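Local coordinates for protein probable manganase-dependent inorganic pyrophosphatase (Clostridium perfringens, PDB 3L2B) that probably hydrolyses inorganic pyrophosphate with manganese, under control of a regulatory region that binds the activator diadenosine tetraphosphate, at residues 114-127 against 135-147. Numbering follows the deposited sequence.
Sequences LKEFISEGDIAIAG and ELIELKVSLLIVT
Leu136 turns its CG anti to its own carbonyl carbon (chi1 -71°); its two methyls both touch Ala124 CB, and each adds a partner of its own. Leu136 CD1 presses on Ala126 CB at 3.5 Å, tighter than usual for two carbons. Leu136 CD2 meets Ile118 CD1 at 3.5 Å. The other branch of Ile118, CG2, lies 3.6 Å from Val141 CG1. Leu139 extends this apolar layer with CD1 and CD2 against the backbone and CB of Lys115.

Ser142 holds OG between its backbone N and carbonyl carbon (chi1 65°). Ser142 OG then sits above the carbonyl plane of Gly121 and donates to Gly121 O at 2.6 Å. Gly121 belongs to the type II turn 119-122, and its N-H bonds to Lys140 O. Positive phi at Lys140 closes helix 130-138 in a Schellman motif. Strands 123-126 and 143-146 then run parallel. Ala124 N, Ile145 N, Ala126 N and Thr147 N bond alternately across them, each nearly along the C=O axis. Ala126 O takes a second bond from Thr147 OG1 at 3.2 Å. On the side of Ile125, where helix 174-180 packs, Ile125 CG2 meets Thr147 CG2 at 3.5 Å, the side chains crossing at about a right angle.

Strand 123-126, helix 130-138 and strand 143-146 form a beta-alpha-beta unit of the DRTGG domain. Strand 104-106 flanks 123-126, and strand 166-169 flanks 143-146. Lys115 NZ makes a long salt bridge of 3.9 Å to Glu135 OE2, while bonding to Glu112 O. Most of the contact is thus regular backbone bonding and buried hydrocarbon; its one salt bridge is long.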
loop_
_atom_site.group_PDB
_atom_site.type_symbol
_atom_site.label_atom_id
_atom_site.label_comp_id
_atom_site.label_asym_id
_atom_site.label_seq_id
_atom_site.Cartn_x
_atom_site.Cartn_y
_atom_site.Cartn_z
ATOM N N LEU A 114 -9.765 10.610 -25.185
ATOM C CA LEU A 114 -8.812 9.612 -24.661
ATOM C C LEU A 114 -7.412 9.875 -25.151
ATOM O O LEU A 114 -6.457 9.699 -24.417
ATOM C CB LEU A 114 -9.218 8.185 -25.038
ATOM C CG LEU A 114 -10.497 7.702 -24.363
ATOM C CD1 LEU A 114 -10.970 6.435 -25.054
ATOM C CD2 LEU A 114 -10.266 7.493 -22.856
ATOM N N LYS A 115 -7.299 10.347 -26.387
ATOM C CA LYS A 115 -5.976 10.534 -27.022
ATOM C C LYS A 115 -5.046 11.564 -26.367
ATOM O O LYS A 115 -3.848 11.598 -26.659
ATOM C CB LYS A 115 -6.098 10.805 -28.533
ATOM C CG LYS A 115 -6.993 11.951 -28.945
ATOM C CD LYS A 115 -7.027 12.110 -30.461
ATOM C CE LYS A 115 -7.954 11.098 -31.131
ATOM N NZ LYS A 115 -9.402 11.356 -30.840
ATOM N N GLU A 116 -5.574 12.382 -25.468
ATOM C CA GLU A 116 -4.739 13.428 -24.810
ATOM C C GLU A 116 -4.110 12.993 -23.494
ATOM O O GLU A 116 -3.181 13.622 -22.998
ATOM C CB GLU A 116 -5.525 14.714 -24.596
ATOM C CG GLU A 116 -6.843 14.580 -23.879
ATOM C CD GLU A 116 -7.694 15.821 -24.039
ATOM O OE1 GLU A 116 -8.727 15.764 -24.764
ATOM O OE2 GLU A 116 -7.297 16.861 -23.452
ATOM N N PHE A 117 -4.625 11.910 -22.936
ATOM C CA PHE A 117 -4.086 11.355 -21.693
ATOM C C PHE A 117 -3.431 9.991 -21.905
ATOM O O PHE A 117 -2.610 9.539 -21.111
ATOM C CB PHE A 117 -5.207 11.227 -20.646
ATOM C CG PHE A 117 -5.844 12.550 -20.263
ATOM C CD1 PHE A 117 -5.138 13.490 -19.516
ATOM C CD2 PHE A 117 -7.141 12.844 -20.632
ATOM C CE1 PHE A 117 -5.724 14.720 -19.164
ATOM C CE2 PHE A 117 -7.729 14.065 -20.272
ATOM C CZ PHE A 117 -7.016 14.992 -19.547
ATOM N N ILE A 118 -3.810 9.337 -22.987
ATOM C CA ILE A 118 -3.461 7.948 -23.192
ATOM C C ILE A 118 -2.658 7.804 -24.465
ATOM O O ILE A 118 -2.987 8.349 -25.501
ATOM C CB ILE A 118 -4.719 7.052 -23.191
ATOM C CG1 ILE A 118 -5.394 7.116 -21.816
ATOM C CG2 ILE A 118 -4.351 5.594 -23.559
ATOM C CD1 ILE A 118 -6.732 6.411 -21.716
ATOM N N SER A 119 -1.610 7.026 -24.350
ATOM C CA SER A 119 -0.513 7.042 -25.293
ATOM C C SER A 119 -0.061 5.597 -25.601
ATOM O O SER A 119 -0.126 4.705 -24.732
ATOM C CB SER A 119 0.613 7.834 -24.619
ATOM O OG SER A 119 1.507 8.370 -25.545
ATOM N N GLU A 120 0.380 5.365 -26.835
ATOM C CA GLU A 120 0.894 4.027 -27.227
ATOM C C GLU A 120 1.746 3.422 -26.115
ATOM O O GLU A 120 2.710 4.017 -25.657
ATOM C CB GLU A 120 1.676 4.070 -28.573
ATOM C CG GLU A 120 2.527 2.786 -28.866
ATOM C CD GLU A 120 2.815 2.533 -30.350
ATOM O OE1 GLU A 120 2.447 3.358 -31.202
ATOM O OE2 GLU A 120 3.407 1.481 -30.669
ATOM N N GLY A 121 1.359 2.230 -25.673
ATOM C CA GLY A 121 2.115 1.491 -24.658
ATOM C C GLY A 121 1.567 1.579 -23.257
ATOM O O GLY A 121 1.986 0.839 -22.335
ATOM N N ASP A 122 0.618 2.483 -23.079
ATOM C CA ASP A 122 0.013 2.673 -21.759
ATOM C C ASP A 122 -0.794 1.453 -21.323
ATOM O O ASP A 122 -1.121 0.561 -22.125
ATOM C CB ASP A 122 -0.827 3.961 -21.699
ATOM C CG ASP A 122 0.045 5.211 -21.582
ATOM O OD1 ASP A 122 1.267 5.116 -21.287
ATOM O OD2 ASP A 122 -0.484 6.301 -21.808
ATOM N N ILE A 123 -1.072 1.424 -20.028
ATOM C CA ILE A 123 -2.017 0.486 -19.442
ATOM C C ILE A 123 -3.275 1.244 -19.077
ATOM O O ILE A 123 -3.269 2.146 -18.211
ATOM C CB ILE A 123 -1.425 -0.182 -18.196
ATOM C CG1 ILE A 123 -0.118 -0.907 -18.573
ATOM C CG2 ILE A 123 -2.383 -1.174 -17.606
ATOM C CD1 ILE A 123 1.085 -0.052 -18.573
ATOM N N ALA A 124 -4.361 0.872 -19.731
ATOM C CA ALA A 124 -5.640 1.569 -19.586
ATOM C C ALA A 124 -6.665 0.765 -18.836
ATOM O O ALA A 124 -6.970 -0.350 -19.181
ATOM C CB ALA A 124 -6.193 1.961 -20.949
ATOM N N ILE A 125 -7.207 1.369 -17.794
ATOM C CA ILE A 125 -8.303 0.781 -17.057
ATOM C C ILE A 125 -9.576 1.399 -17.570
ATOM O O ILE A 125 -9.739 2.601 -17.535
ATOM C CB ILE A 125 -8.168 1.033 -15.563
ATOM C CG1 ILE A 125 -6.920 0.326 -15.029
ATOM C CG2 ILE A 125 -9.415 0.577 -14.872
ATOM C CD1 ILE A 125 -6.488 0.833 -13.679
ATOM N N ALA A 126 -10.463 0.543 -18.074
ATOM C CA ALA A 126 -11.652 0.962 -18.815
ATOM C C ALA A 126 -12.875 0.194 -18.398
ATOM O O ALA A 126 -12.788 -0.934 -17.918
ATOM C CB ALA A 126 -11.435 0.748 -20.319
ATOM N N GLY A 127 -14.025 0.809 -18.630
ATOM C CA GLY A 127 -15.312 0.166 -18.382
ATOM C C GLY A 127 -15.850 -0.642 -19.547
ATOM O O GLY A 127 -15.125 -1.033 -20.457
ATOM N N GLU A 135 -11.287 2.652 -29.025
ATOM C CA GLU A 135 -10.350 3.766 -29.209
ATOM C C GLU A 135 -9.039 3.439 -28.495
ATOM O O GLU A 135 -7.962 3.788 -28.968
ATOM C CB GLU A 135 -10.954 5.081 -28.704
ATOM C CG GLU A 135 -9.988 6.291 -28.702
ATOM C CD GLU A 135 -9.504 6.742 -30.104
ATOM O OE1 GLU A 135 -10.061 6.266 -31.137
ATOM O OE2 GLU A 135 -8.564 7.593 -30.154
ATOM N N LEU A 136 -9.134 2.727 -27.374
ATOM C CA LEU A 136 -7.950 2.398 -26.576
ATOM C C LEU A 136 -7.059 1.483 -27.406
ATOM O O LEU A 136 -5.825 1.631 -27.434
ATOM C CB LEU A 136 -8.329 1.767 -25.212
ATOM C CG LEU A 136 -8.979 2.708 -24.149
ATOM C CD1 LEU A 136 -9.435 1.960 -22.897
ATOM C CD2 LEU A 136 -8.042 3.857 -23.756
ATOM N N ILE A 137 -7.704 0.561 -28.118
ATOM C CA ILE A 137 -7.009 -0.384 -28.970
ATOM C C ILE A 137 -6.352 0.352 -30.136
ATOM O O ILE A 137 -5.199 0.094 -30.449
ATOM C CB ILE A 137 -7.944 -1.523 -29.448
ATOM C CG1 ILE A 137 -8.233 -2.465 -28.276
ATOM C CG2 ILE A 137 -7.327 -2.284 -30.627
ATOM C CD1 ILE A 137 -9.503 -3.232 -28.435
ATOM N N GLU A 138 -7.077 1.300 -30.741
ATOM C CA GLU A 138 -6.533 2.135 -31.837
ATOM C C GLU A 138 -5.336 2.968 -31.377
ATOM O O GLU A 138 -4.456 3.300 -32.167
ATOM C CB GLU A 138 -7.604 3.064 -32.455
ATOM C CG GLU A 138 -7.022 4.223 -33.273
ATOM C CD GLU A 138 -8.029 4.894 -34.238
ATOM O OE1 GLU A 138 -8.704 5.891 -33.828
ATOM O OE2 GLU A 138 -8.131 4.429 -35.411
ATOM N N LEU A 139 -5.309 3.325 -30.101
ATOM C CA LEU A 139 -4.207 4.136 -29.570
ATOM C C LEU A 139 -3.020 3.245 -29.206
ATOM O O LEU A 139 -2.009 3.706 -28.678
ATOM C CB LEU A 139 -4.654 4.965 -28.350
ATOM C CG LEU A 139 -5.431 6.253 -28.637
ATOM C CD1 LEU A 139 -6.068 6.816 -27.342
ATOM C CD2 LEU A 139 -4.515 7.272 -29.263
ATOM N N LYS A 140 -3.168 1.956 -29.492
ATOM C CA LYS A 140 -2.111 0.958 -29.269
ATOM C C LYS A 140 -1.617 0.918 -27.835
ATOM O O LYS A 140 -0.434 0.906 -27.555
ATOM C CB LYS A 140 -0.957 1.168 -30.247
ATOM C CG LYS A 140 -1.401 1.078 -31.747
ATOM C CD LYS A 140 -0.272 1.499 -32.669
ATOM C CE LYS A 140 -0.557 1.159 -34.142
ATOM N NZ LYS A 140 -1.504 2.123 -34.751
ATOM N N VAL A 141 -2.566 0.902 -26.919
ATOM C CA VAL A 141 -2.248 0.610 -25.526
ATOM C C VAL A 141 -1.594 -0.785 -25.486
ATOM O O VAL A 141 -1.900 -1.657 -26.299
ATOM C CB VAL A 141 -3.476 0.658 -24.624
ATOM C CG1 VAL A 141 -4.015 2.115 -24.493
ATOM C CG2 VAL A 141 -4.539 -0.284 -25.129
ATOM N N SER A 142 -0.652 -0.955 -24.580
ATOM C CA SER A 142 0.012 -2.230 -24.449
ATOM C C SER A 142 -0.893 -3.186 -23.673
ATOM O O SER A 142 -0.807 -4.396 -23.826
ATOM C CB SER A 142 1.360 -2.082 -23.745
ATOM O OG SER A 142 1.188 -1.649 -22.408
ATOM N N LEU A 143 -1.778 -2.632 -22.858
ATOM C CA LEU A 143 -2.686 -3.463 -22.042
ATOM C C LEU A 143 -3.987 -2.771 -21.766
ATOM O O LEU A 143 -4.020 -1.677 -21.187
ATOM C CB LEU A 143 -2.041 -3.891 -20.732
ATOM C CG LEU A 143 -2.872 -4.752 -19.772
ATOM C CD1 LEU A 143 -3.353 -6.034 -20.468
ATOM C CD2 LEU A 143 -2.076 -5.075 -18.503
ATOM N N LEU A 144 -5.054 -3.446 -22.180
ATOM C CA LEU A 144 -6.420 -3.045 -21.880
ATOM C C LEU A 144 -6.984 -3.891 -20.745
ATOM O O LEU A 144 -7.092 -5.100 -20.857
ATOM C CB LEU A 144 -7.286 -3.157 -23.125
ATOM C CG LEU A 144 -8.751 -2.708 -23.009
ATOM C CD1 LEU A 144 -8.849 -1.300 -22.484
ATOM C CD2 LEU A 144 -9.426 -2.829 -24.373
ATOM N N ILE A 145 -7.292 -3.225 -19.629
ATOM C CA ILE A 145 -7.950 -3.856 -18.493
ATOM C C ILE A 145 -9.409 -3.397 -18.434
ATOM O O ILE A 145 -9.696 -2.244 -18.147
ATOM C CB ILE A 145 -7.236 -3.541 -17.169
ATOM C CG1 ILE A 145 -5.726 -3.710 -17.307
ATOM C CG2 ILE A 145 -7.698 -4.454 -16.065
ATOM C CD1 ILE A 145 -4.956 -3.576 -15.986
ATOM N N VAL A 146 -10.321 -4.320 -18.714
ATOM C CA VAL A 146 -11.755 -4.038 -18.642
ATOM C C VAL A 146 -12.263 -4.391 -17.257
ATOM O O VAL A 146 -12.005 -5.495 -16.751
ATOM C CB VAL A 146 -12.562 -4.763 -19.729
ATOM C CG1 VAL A 146 -14.067 -4.404 -19.623
ATOM C CG2 VAL A 146 -12.013 -4.421 -21.133
ATOM N N THR A 147 -12.947 -3.423 -16.638
ATOM C CA THR A 147 -13.458 -3.554 -15.263
ATOM C C THR A 147 -14.852 -4.164 -15.256
ATOM O O THR A 147 -15.463 -4.378 -16.297
ATOM C CB THR A 147 -13.567 -2.163 -14.515
ATOM O OG1 THR A 147 -14.494 -1.310 -15.186
ATOM C CG2 THR A 147 -12.259 -1.439 -14.456
#